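Local atomic coordinates of ebony (Drosophila melanogaster, PDB entry 6DYN), a protein that probably joins beta-alanine to biogenic amines such as histamine, with this C-terminal domain of the nonribosomal peptide synthetase acting as the amine-selecting condensation unit. Residues A29-W34 and R195-A200. Residues are numbered along the deposited sequence; the frame is centred on the assembly and turned at random.
With HSM (histamine), chain B.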
loop_
_atom_site.group_PDB
_atom_site.type_symbol
_atom_site.label_atom_id
_atom_site.label_comp_id
_atom_site.label_asym_id
_atom_site.label_seq_id
_atom_site.Cartn_x
_atom_site.Cartn_y
_atom_site.Cartn_z
ATOM N N ALA A 29 -2.443 8.604 7.654
ATOM C CA ALA A 29 -2.720 7.174 7.674
ATOM C C ALA A 29 -3.649 6.791 8.825
ATOM O O ALA A 29 -3.498 7.248 9.966
ATOM C CB ALA A 29 -1.404 6.400 7.759
ATOM N N ASP A 30 -4.617 5.926 8.513
ATOM C CA ASP A 30 -5.706 5.672 9.444
ATOM C C ASP A 30 -5.276 4.821 10.639
ATOM O O ASP A 30 -5.912 4.885 11.692
ATOM C CB ASP A 30 -6.865 5.016 8.692
ATOM C CG ASP A 30 -7.356 5.862 7.511
ATOM O OD1 ASP A 30 -6.596 5.992 6.518
ATOM O OD2 ASP A 30 -8.496 6.378 7.573
ATOM N N LEU A 31 -4.230 4.013 10.505
ATOM C CA LEU A 31 -3.784 3.197 11.631
ATOM C C LEU A 31 -2.783 3.958 12.492
ATOM O O LEU A 31 -2.915 3.991 13.716
ATOM C CB LEU A 31 -3.156 1.891 11.139
ATOM C CG LEU A 31 -4.069 0.907 10.401
ATOM C CD1 LEU A 31 -3.253 -0.231 9.848
ATOM C CD2 LEU A 31 -5.131 0.377 11.352
ATOM N N GLU A 32 -1.810 4.605 11.854
ATOM C CA GLU A 32 -0.737 5.284 12.572
ATOM C C GLU A 32 -1.235 6.427 13.446
ATOM O O GLU A 32 -0.545 6.803 14.399
ATOM C CB GLU A 32 0.300 5.805 11.577
ATOM C CG GLU A 32 1.074 4.705 10.890
ATOM C CD GLU A 32 0.413 4.196 9.604
ATOM O OE1 GLU A 32 -0.826 3.984 9.585
ATOM O OE2 GLU A 32 1.147 4.002 8.607
ATOM N N GLN A 33 -2.411 6.986 13.148
ATOM C CA GLN A 33 -2.916 8.104 13.926
ATOM C C GLN A 33 -3.184 7.712 15.365
ATOM O O GLN A 33 -3.264 8.590 16.233
ATOM C CB GLN A 33 -4.196 8.647 13.303
ATOM C CG GLN A 33 -5.399 7.711 13.467
ATOM C CD GLN A 33 -6.650 8.241 12.782
ATOM O OE1 GLN A 33 -7.106 9.344 13.062
ATOM N NE2 GLN A 33 -7.194 7.460 11.859
ATOM N N TRP A 34 -3.331 6.416 15.632
ATOM C CA TRP A 34 -3.657 5.920 16.959
ATOM C C TRP A 34 -2.425 5.537 17.762
ATOM O O TRP A 34 -2.548 5.240 18.955
ATOM C CB TRP A 34 -4.603 4.725 16.835
ATOM C CG TRP A 34 -5.831 5.052 16.046
ATOM C CD1 TRP A 34 -6.197 4.552 14.825
ATOM C CD2 TRP A 34 -6.849 5.982 16.420
ATOM N NE1 TRP A 34 -7.387 5.115 14.422
ATOM C CE2 TRP A 34 -7.809 5.990 15.388
ATOM C CE3 TRP A 34 -7.043 6.808 17.536
ATOM C CZ2 TRP A 34 -8.940 6.790 15.436
ATOM C CZ3 TRP A 34 -8.170 7.597 17.582
ATOM C CH2 TRP A 34 -9.102 7.589 16.535
ATOM N N ARG A 195 -4.007 -2.837 23.234
ATOM C CA ARG A 195 -4.674 -2.638 21.948
ATOM C C ARG A 195 -4.172 -1.338 21.336
ATOM O O ARG A 195 -4.681 -0.255 21.674
ATOM C CB ARG A 195 -6.195 -2.605 22.116
ATOM C CG ARG A 195 -6.755 -3.833 22.825
ATOM C CD ARG A 195 -8.249 -3.694 23.180
ATOM N NE ARG A 195 -9.031 -4.630 22.373
ATOM C CZ ARG A 195 -9.150 -5.935 22.628
ATOM N NH1 ARG A 195 -8.555 -6.457 23.698
ATOM N NH2 ARG A 195 -9.869 -6.722 21.817
ATOM N N PRO A 196 -3.185 -1.384 20.439
ATOM C CA PRO A 196 -2.599 -0.132 19.920
ATOM C C PRO A 196 -3.588 0.763 19.187
ATOM O O PRO A 196 -3.434 1.989 19.228
ATOM C CB PRO A 196 -1.485 -0.623 18.985
ATOM C CG PRO A 196 -1.821 -2.050 18.671
ATOM C CD PRO A 196 -2.530 -2.582 19.905
ATOM N N PHE A 197 -4.596 0.193 18.518
ATOM C CA PHE A 197 -5.657 0.957 17.868
ATOM C C PHE A 197 -6.956 0.929 18.672
ATOM O O PHE A 197 -8.041 1.046 18.093
ATOM C CB PHE A 197 -5.913 0.435 16.451
ATOM C CG PHE A 197 -4.676 -0.045 15.753
ATOM C CD1 PHE A 197 -3.696 0.859 15.365
ATOM C CD2 PHE A 197 -4.487 -1.400 15.494
ATOM C CE1 PHE A 197 -2.536 0.433 14.733
ATOM C CE2 PHE A 197 -3.320 -1.846 14.869
ATOM C CZ PHE A 197 -2.344 -0.925 14.492
ATOM N N GLY A 198 -6.866 0.770 20.000
ATOM C CA GLY A 198 -8.063 0.554 20.794
ATOM C C GLY A 198 -8.942 1.783 20.889
ATOM O O GLY A 198 -10.159 1.670 21.077
ATOM N N ASP A 199 -8.353 2.966 20.741
ATOM C CA ASP A 199 -9.131 4.199 20.736
ATOM C C ASP A 199 -9.906 4.423 19.436
ATOM O O ASP A 199 -10.810 5.261 19.415
ATOM C CB ASP A 199 -8.208 5.400 20.987
ATOM C CG ASP A 199 -7.612 5.409 22.393
ATOM O OD1 ASP A 199 -8.281 4.948 23.348
ATOM O OD2 ASP A 199 -6.467 5.886 22.540
ATOM N N ALA A 200 -9.576 3.719 18.353
ATOM C CA ALA A 200 -10.257 3.951 17.082
ATOM C C ALA A 200 -11.740 3.591 17.185
ATOM O O ALA A 200 -12.119 2.696 17.951
ATOM C CB ALA A 200 -9.602 3.140 15.967
HETATM N N HSM B . -1.628 -1.269 2.514
HETATM C CA HSM B . -1.728 -1.317 3.966
HETATM C CB HSM B . -2.234 0.034 4.496
HETATM C CG HSM B . -1.141 0.720 5.328
HETATM N ND1 HSM B . 0.159 0.651 5.108
HETATM C CD2 HSM B . -1.335 1.523 6.423
HETATM C CE1 HSM B . 0.783 1.389 6.047
HETATM N NE2 HSM B . -0.154 1.925 6.851
#
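Trp34 and Phe197 bring the two backbones closest, their CA atoms 5.4 Å apart, where a short 3-10 turn over 32-34 meets two overlapping type I turns, Arg195 to Gly198 and Phe197 to Ala200; no hydrogen bond crosses. The indole of Trp34 is sandwiched: Ala200 CB sits over one face, 3.6 Å from the centroid of the five-membered ring of Trp34, while Gln33 CG backs the opposite face. Asp199 CB touches the benzo end at CE3 of Trp34. Trp34 CG is anti to its carbonyl carbon (chi1 -55°), which lays a face of the indole against Asp199 and Ala200. Trp34 CB meets the edge of the Phe197 ring. That ring takes Leu31 CD2 almost centrally over one face, 4.2 Å from its centroid, and its neighbour Pro196 CG on the other; the ring of Phe99, from helix 93-111, also meets it. In what resembles a GNAT acetyltransferase fold, the contact joins the loop after helix 14-25 to the loop linking the last two strands, 178-184 and 205-212. Gln204 bridges from beyond, accepting from Trp34 NE1 and donating to Asp30 O, which also receives a nearly straight bond from Gln33 NE2 (2.9 Å, 167°). Glu32 starts away from this packing and bends at chi2 (89°) to hold histamine: its OE2 takes the imidazole NE2 of the ligand at 3.0 Å, with a weak second bond to OE1.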